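Local coordinates for putative sugar ABC transporter (Yersinia enterocolitica subsp. enterocolitica 8081, PDB 5ULB), which binds 5-Se-methyl-5-selenoribose in its cleft and probably hands methylthioribose-like sugars to an ABC importer as its periplasmic binding component, at residues L81-D86 / A151-M156; K142-K147 / K205-W210; G266-R271 / D321-P326. One frame throughout, in Å; residues are numbered along the deposited sequence.

Contact 1 of 3, residues L81-D86 / A151-M156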
# COMPACT_ATOMS: atom_id res chain seq x y z
N LEU A 81 2.84 -10.42 7.00
CA LEU A 81 1.95 -9.50 7.65
C LEU A 81 1.91 -8.18 6.95
O LEU A 81 2.94 -7.73 6.42
CB LEU A 81 2.34 -9.27 9.09
CG LEU A 81 2.54 -10.48 10.02
CD1 LEU A 81 2.79 -10.06 11.43
CD2 LEU A 81 1.32 -11.41 9.88
N SER A 82 0.76 -7.50 7.01
CA SER A 82 0.64 -6.17 6.44
C SER A 82 -0.19 -5.31 7.38
O SER A 82 -1.29 -5.73 7.81
CB SER A 82 0.03 -6.29 5.07
OG SER A 82 -0.05 -5.10 4.33
N GLN A 83 0.30 -4.11 7.72
CA GLN A 83 -0.36 -3.18 8.58
C GLN A 83 -0.57 -3.67 10.01
O GLN A 83 -1.45 -3.20 10.73
CB GLN A 83 -1.68 -2.61 8.01
CG GLN A 83 -1.50 -1.62 6.79
CD GLN A 83 -1.32 -2.27 5.52
OE1 GLN A 83 -1.74 -3.42 5.36
NE2 GLN A 83 -0.67 -1.62 4.56
N GLY A 84 0.33 -4.54 10.48
CA GLY A 84 0.33 -4.90 11.93
C GLY A 84 0.72 -3.72 12.77
O GLY A 84 1.66 -2.99 12.42
N ARG A 85 -0.01 -3.50 13.85
CA ARG A 85 0.17 -2.31 14.68
C ARG A 85 0.91 -2.62 15.98
O ARG A 85 1.02 -3.78 16.43
CB ARG A 85 -1.18 -1.62 14.95
CG ARG A 85 -1.82 -1.09 13.72
CD ARG A 85 -3.18 -0.38 13.96
NE ARG A 85 -3.11 0.50 15.07
CZ ARG A 85 -4.07 1.25 15.40
NH1 ARG A 85 -3.92 2.07 16.45
NH2 ARG A 85 -5.18 1.08 14.70
N ASP A 86 1.34 -1.55 16.60
CA ASP A 86 1.68 -1.62 18.01
C ASP A 86 0.41 -1.77 18.83
O ASP A 86 -0.64 -1.32 18.43
CB ASP A 86 2.35 -0.25 18.41
CG ASP A 86 3.88 -0.18 18.08
OD1 ASP A 86 4.58 -1.20 18.34
OD2 ASP A 86 4.28 0.91 17.65
N ALA A 151 -4.93 7.79 12.34
CA ALA A 151 -3.80 7.54 13.24
C ALA A 151 -3.50 6.07 13.39
O ALA A 151 -4.34 5.21 13.24
CB ALA A 151 -4.09 8.13 14.58
N GLY A 152 -2.25 5.80 13.80
CA GLY A 152 -1.91 4.55 14.39
C GLY A 152 -1.31 3.48 13.55
O GLY A 152 -1.01 2.37 14.12
N PHE A 153 -1.30 3.64 12.25
CA PHE A 153 -0.68 2.75 11.33
C PHE A 153 0.71 3.26 10.99
O PHE A 153 0.85 4.47 10.78
CB PHE A 153 -1.51 2.60 10.08
CG PHE A 153 -2.82 1.89 10.27
CD1 PHE A 153 -3.95 2.59 10.68
CD2 PHE A 153 -2.97 0.57 10.00
CE1 PHE A 153 -5.16 1.94 10.90
CE2 PHE A 153 -4.13 -0.09 10.19
CZ PHE A 153 -5.20 0.56 10.66
N PRO A 154 1.71 2.39 10.83
CA PRO A 154 3.07 2.86 10.53
C PRO A 154 3.19 3.84 9.32
O PRO A 154 3.80 4.94 9.50
CB PRO A 154 3.88 1.62 10.40
CG PRO A 154 3.16 0.66 11.32
CD PRO A 154 1.71 0.95 11.20
N PRO A 155 2.57 3.55 8.20
CA PRO A 155 2.69 4.50 7.10
C PRO A 155 2.05 5.83 7.44
O PRO A 155 2.53 6.90 6.97
CB PRO A 155 1.96 3.80 5.97
CG PRO A 155 1.05 2.76 6.63
CD PRO A 155 1.89 2.33 7.73
N MSE A 156 0.95 5.79 8.16
CA MSE A 156 0.23 7.01 8.51
C MSE A 156 1.09 7.84 9.43
O MSE A 156 1.12 9.11 9.30
CB MSE A 156 -1.11 6.71 9.12
CG MSE A 156 -2.10 6.11 8.11
SE MSE A 156 -2.69 7.44 6.91
CE MSE A 156 -3.29 6.30 5.44
O HOH W 1 -1.31 1.58 17.32
O HOH W 2 1.25 0.98 15.01

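Contact 2 of 3, residues K142-K147 / K205-W210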
# COMPACT_ATOMS: atom_id res chain seq x y z
N LYS A 142 0.16 28.88 -0.08
CA LYS A 142 -1.00 29.51 0.60
C LYS A 142 -2.26 28.71 0.20
O LYS A 142 -2.74 28.81 -0.93
CB LYS A 142 -1.18 30.97 0.14
CG LYS A 142 -2.39 31.61 0.89
CD LYS A 142 -2.47 33.09 0.45
CE LYS A 142 -2.95 34.04 1.52
NZ LYS A 142 -4.36 33.66 1.64
N ALA A 143 -2.80 28.00 1.19
CA ALA A 143 -4.00 27.18 0.91
C ALA A 143 -4.63 26.81 2.21
O ALA A 143 -3.94 26.46 3.21
CB ALA A 143 -3.56 25.93 0.15
N ASN A 144 -5.96 26.78 2.17
CA ASN A 144 -6.78 26.13 3.26
C ASN A 144 -7.05 24.70 2.82
O ASN A 144 -7.62 24.53 1.73
CB ASN A 144 -8.07 26.93 3.43
CG ASN A 144 -7.78 28.32 3.95
OD1 ASN A 144 -7.01 28.45 4.92
ND2 ASN A 144 -8.36 29.35 3.30
N ILE A 145 -6.68 23.72 3.63
CA ILE A 145 -6.74 22.29 3.22
C ILE A 145 -7.55 21.49 4.19
O ILE A 145 -7.65 21.80 5.39
CB ILE A 145 -5.37 21.72 2.97
CG1 ILE A 145 -4.56 21.51 4.22
CG2 ILE A 145 -4.61 22.63 1.97
CD1 ILE A 145 -3.33 20.73 4.03
N ILE A 146 -7.99 20.33 3.65
CA ILE A 146 -8.44 19.22 4.50
C ILE A 146 -7.41 18.09 4.30
O ILE A 146 -7.02 17.84 3.18
CB ILE A 146 -9.88 18.71 4.05
CG1 ILE A 146 -10.87 19.86 3.95
CG2 ILE A 146 -10.34 17.64 4.98
CD1 ILE A 146 -11.03 20.66 5.14
N LYS A 147 -7.09 17.40 5.39
CA LYS A 147 -6.25 16.21 5.35
C LYS A 147 -7.18 14.99 5.58
O LYS A 147 -8.00 14.99 6.46
CB LYS A 147 -5.19 16.31 6.48
CG LYS A 147 -4.34 15.04 6.62
CD LYS A 147 -3.13 15.28 7.45
CE LYS A 147 -3.29 15.65 8.86
NZ LYS A 147 -3.69 14.62 9.71
N LYS A 205 -13.68 28.69 0.69
CA LYS A 205 -13.06 28.52 1.98
C LYS A 205 -12.14 27.32 2.07
O LYS A 205 -11.40 27.18 3.08
CB LYS A 205 -14.09 28.46 3.08
CG LYS A 205 -15.00 29.60 3.21
CD LYS A 205 -14.30 30.80 3.67
CE LYS A 205 -15.31 31.99 3.80
NZ LYS A 205 -14.62 33.18 4.24
N ILE A 206 -12.14 26.45 1.05
CA ILE A 206 -11.23 25.29 0.97
C ILE A 206 -10.57 25.39 -0.42
O ILE A 206 -11.23 25.52 -1.43
CB ILE A 206 -11.98 23.91 1.08
CG1 ILE A 206 -12.72 23.82 2.38
CG2 ILE A 206 -10.99 22.80 0.91
CD1 ILE A 206 -13.71 22.65 2.38
N ASP A 207 -9.24 25.24 -0.41
CA ASP A 207 -8.50 25.19 -1.67
C ASP A 207 -8.15 23.81 -2.18
O ASP A 207 -8.17 23.55 -3.40
CB ASP A 207 -7.20 26.01 -1.50
CG ASP A 207 -7.48 27.46 -1.16
OD1 ASP A 207 -8.20 28.05 -1.98
OD2 ASP A 207 -7.11 27.94 -0.06
N ALA A 208 -7.80 22.88 -1.24
CA ALA A 208 -7.29 21.62 -1.66
C ALA A 208 -7.53 20.59 -0.56
O ALA A 208 -7.69 20.93 0.60
CB ALA A 208 -5.80 21.73 -2.05
N ILE A 209 -7.42 19.31 -0.98
CA ILE A 209 -7.49 18.17 -0.08
C ILE A 209 -6.29 17.26 -0.32
O ILE A 209 -6.01 16.93 -1.48
CB ILE A 209 -8.85 17.42 -0.23
CG1 ILE A 209 -9.99 18.34 0.07
CG2 ILE A 209 -8.86 16.14 0.57
CD1 ILE A 209 -11.36 17.74 -0.18
N TRP A 210 -5.63 16.87 0.77
CA TRP A 210 -4.54 15.89 0.67
C TRP A 210 -5.02 14.57 1.22
O TRP A 210 -5.32 14.47 2.41
CB TRP A 210 -3.33 16.36 1.44
CG TRP A 210 -2.14 15.44 1.41
CD1 TRP A 210 -1.62 14.85 0.28
CD2 TRP A 210 -1.41 14.94 2.51
NE1 TRP A 210 -0.56 14.06 0.63
CE2 TRP A 210 -0.43 14.10 1.98
CE3 TRP A 210 -1.44 15.13 3.88
CZ2 TRP A 210 0.51 13.43 2.80
CZ3 TRP A 210 -0.55 14.51 4.65
CH2 TRP A 210 0.41 13.65 4.10
O HOH W 3 -9.71 28.96 0.74

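Contact 3 of 3, residues G266-R271 / D321-P326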
# COMPACT_ATOMS: atom_id res chain seq x y z
N GLY A 266 3.09 -6.87 -2.90
CA GLY A 266 2.74 -8.23 -2.55
C GLY A 266 3.70 -9.22 -3.10
O GLY A 266 4.12 -10.14 -2.39
N ALA A 267 4.02 -9.10 -4.38
CA ALA A 267 4.94 -10.06 -5.00
C ALA A 267 6.30 -10.05 -4.29
O ALA A 267 6.86 -11.14 -4.13
CB ALA A 267 5.07 -9.74 -6.45
N VAL A 268 6.86 -8.85 -4.03
CA VAL A 268 8.17 -8.84 -3.42
C VAL A 268 8.15 -9.47 -2.06
O VAL A 268 9.15 -10.13 -1.69
CB VAL A 268 8.70 -7.41 -3.50
CG1 VAL A 268 9.84 -7.19 -2.53
CG2 VAL A 268 9.07 -7.04 -4.94
N ASN A 269 7.13 -9.18 -1.25
CA ASN A 269 7.08 -9.90 0.04
C ASN A 269 7.04 -11.41 -0.13
O ASN A 269 7.68 -12.10 0.67
CB ASN A 269 5.89 -9.34 0.88
CG ASN A 269 6.28 -8.05 1.60
OD1 ASN A 269 6.79 -8.14 2.74
ND2 ASN A 269 6.13 -6.87 0.99
N LEU A 270 6.36 -11.91 -1.12
CA LEU A 270 6.39 -13.35 -1.40
C LEU A 270 7.79 -13.79 -1.77
O LEU A 270 8.25 -14.82 -1.32
CB LEU A 270 5.28 -13.69 -2.44
CG LEU A 270 4.95 -15.15 -2.62
CD1 LEU A 270 5.97 -15.92 -3.43
CD2 LEU A 270 4.54 -15.84 -1.38
N ARG A 271 8.43 -13.05 -2.70
CA ARG A 271 9.80 -13.40 -3.11
C ARG A 271 10.72 -13.51 -1.88
O ARG A 271 11.57 -14.41 -1.78
CB ARG A 271 10.38 -12.34 -4.07
CG ARG A 271 9.68 -12.24 -5.37
CD ARG A 271 10.36 -11.15 -6.21
NE ARG A 271 9.57 -10.83 -7.39
CZ ARG A 271 9.83 -9.82 -8.22
NH1 ARG A 271 10.86 -9.05 -8.01
NH2 ARG A 271 9.08 -9.60 -9.25
N ASP A 321 13.47 -6.22 -10.42
CA ASP A 321 14.21 -7.47 -10.40
C ASP A 321 14.65 -7.81 -9.00
O ASP A 321 15.30 -8.89 -8.82
CB ASP A 321 15.42 -7.48 -11.39
CG ASP A 321 15.77 -8.93 -11.90
OD1 ASP A 321 16.97 -9.28 -12.01
OD2 ASP A 321 14.87 -9.75 -12.21
N ASP A 322 14.38 -6.97 -8.00
CA ASP A 322 14.84 -7.23 -6.66
C ASP A 322 14.27 -8.54 -6.11
O ASP A 322 13.06 -8.85 -6.19
CB ASP A 322 14.54 -6.08 -5.72
CG ASP A 322 15.31 -4.79 -6.04
OD1 ASP A 322 16.32 -4.90 -6.77
OD2 ASP A 322 14.86 -3.73 -5.62
N PHE A 323 15.18 -9.37 -5.61
CA PHE A 323 14.84 -10.65 -5.05
C PHE A 323 14.31 -11.73 -6.00
O PHE A 323 13.77 -12.73 -5.55
CB PHE A 323 13.94 -10.54 -3.77
CG PHE A 323 14.33 -9.39 -2.89
CD1 PHE A 323 15.54 -9.47 -2.24
CD2 PHE A 323 13.56 -8.27 -2.72
CE1 PHE A 323 16.01 -8.43 -1.45
CE2 PHE A 323 13.99 -7.23 -1.92
CZ PHE A 323 15.25 -7.28 -1.30
N ASN A 324 14.57 -11.51 -7.29
CA ASN A 324 14.14 -12.45 -8.32
C ASN A 324 15.20 -13.52 -8.54
O ASN A 324 16.00 -13.44 -9.43
CB ASN A 324 13.83 -11.72 -9.62
CG ASN A 324 12.71 -12.29 -10.32
OD1 ASN A 324 12.78 -12.42 -11.52
ND2 ASN A 324 11.69 -12.67 -9.62
N SER A 325 15.24 -14.56 -7.72
CA SER A 325 16.20 -15.58 -7.85
C SER A 325 16.04 -16.36 -9.17
O SER A 325 14.90 -16.53 -9.67
CB SER A 325 16.01 -16.56 -6.68
OG SER A 325 16.32 -15.97 -5.45
N PRO A 326 17.16 -16.84 -9.72
CA PRO A 326 17.05 -17.52 -11.00
C PRO A 326 16.22 -18.79 -10.99
O PRO A 326 15.61 -19.17 -11.98
CB PRO A 326 18.47 -17.86 -11.36
CG PRO A 326 19.33 -17.30 -10.31
CD PRO A 326 18.56 -16.61 -9.34

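Contact 1 of 3, residues L81-D86 / A151-M156
Arg85 lays its aliphatic chain over one face of the Phe153 ring, a CH-pi contact in which CD stands 4.0 Å from the ring centroid, close to the ring normal. A bend at chi3 (45°) keeps the guanidinium over the same face, so that Arg85 CZ lies 5.0 Å from the centroid of Phe153 and forms a cation-pi pair. The two planes are tilted by 50°, well short of a parallel stack. Gln83 reaches the same ring at its edge, with CB 4.0 Å from Phe153 CD2.

The backbone of Gly152 covers one face of the guanidinium. Gly152 has positive phi (97°) and no side chain, so Arg85 NH1 can approach its CA to 3.8 Å. Arg85 NE comes within 3.0 Å of Gly152 O, but the angle is too poor for a hydrogen bond. Water carries the polar link instead: one molecule accepts from Asp86 N and donates to Gly152 O at 2.8 Å, while a second accepts from Arg85 NH1, donates to Asp86 O and gives a weak bond to Gly152 O.

Gln83 is steadied by Ser82 OG, which donates to its OE1 at 2.6 Å from above the amide's carbonyl plane, and its NE2 makes weak hydrogen bonds to Asp107 and to O4 of the bound sugar. Phe153 also lines the beta-sugar pocket. The contact joins the two lobes beside the bound sugar, consistent with a closed form of a type I periplasmic binding protein: the loop leaving strand 78-82, which lies between strands 21-26 and 102-106, meets the N-cap of helix 154-169.

Contact 2 of 3, residues K142-K147 / K205-W210
Asp207 grips both the backbone N-H and the backbone carbonyl of Asn144, one with its carboxylate and the other with its main-chain N. The N-H points at OD2 (Asn144 N to Asp207 OD2 2.8 Å), almost straight at 174° and using the anti lone pair, while Asn144 O accepts from Asp207 N at 2.8 Å in the carbonyl plane. The same carbonyl takes a second, weak bond from Ala208 N. Asp207 OD2 also receives a hydrogen from a water that accepts from Asn144 ND2 at 2.9 Å, closing a water bridge between the two side chains.

Regular parallel pairing takes over beyond this point. Ile146 alternates with its partners, its N donating to Ala208 O at 3.1 Å and its O accepting from Trp210 N at 2.9 Å, nearly along the C=O axis.

Ile146 packs by CB on Ile209 CG1 and by CG1 on Ile206 CG2. Lys147 and Trp210 run side by side on the sheet face that also carries Ile145 and Ala208, with Lys147 CD 3.9 Å from CZ3 at the indole edge. Their polar ends are served elsewhere: Lys147 NZ by Ser178 and Gln160, Trp210 NE1 by Ser131. The N-H and C=O of Asn144 and Ile146 thus all find partners on 205-210, a carboxylate extending the ladder in a mostly buried contact, while Ile145 bonds through its backbone to strand 173-179.

Contact 3 of 3, residues G266-R271 / D321-P326
Arg271 and Phe323 approach each other base to base, with Arg271 CB 4.0 Å from Phe323 CB, and then diverge. The arginine chain, extended from CG to NE, runs alongside the turn of residues 321-324, with CD against Asp322 O and the guanidinium edge turned to that carbonyl. The phenyl ring turns off roughly at right angles to the arginine chain, across helix 262-278 rather than along it, and offers its edge to Val268, whose CG1, anti to the backbone N, lies 3.9 Å from Phe323 CD2. Tyr286 meets the Phe323 ring edge-to-face, and its hydroxyl binds Asp322 OD2, so one tyrosine steadies two neighbouring residues of the turn.

The guanidinium meets its partners from two directions. At its edge, Arg271 NH1 donates to Asp322 O at 2.9 Å with an angle of 152°; the oxygen lies in the guanidinium plane, whereas the donor stands 27° out of the carbonyl plane. Over one face sits Asn324, its ND2 3.6 Å from Arg271 NE, with amide and guanidinium planes 44° apart, a packing contact of two flat groups set obliquely.

Asp321 to Asn324 form a type II turn, closed by Asn324 N to Asp321 O at 3.1 Å, with Phe323 at positive phi. Asn324 then centres an inverse gamma turn, spanned by a weak bond from Ser325 N to Phe323 O.

Arg271 NE makes a salt bridge to Glu44 of helix 32-48, and NH1 bonds Ser320 O as well as Asp322 O. One cation thus serves a carboxylate and two main-chain carbonyls, and the Asp321 carboxylate may add a little, at longer range. The chemistry is that of an arginine joining the C-terminal loop to helices 262-278 and 32-48.

How the contacts relate
From the N terminus, the chain reaches the end of strand 78-82, the first side of contact 1, and then passes through strands 102-106 and 118-122 into strand 143-148, which opens contact 2. Contact 1 closes a few residues later at the start of helix 154-169, and contact 2 closes at strand 208-211, so the two loops cross. Contact 1 joins the lobes across the sugar cleft; contact 2 pairs strands in the far part of one of them, the two contact centres about 26 Å apart. Contact 3 follows in series, bringing the loop before helix 327-335 back onto helix 262-278, beyond the chain's centre from contact 2.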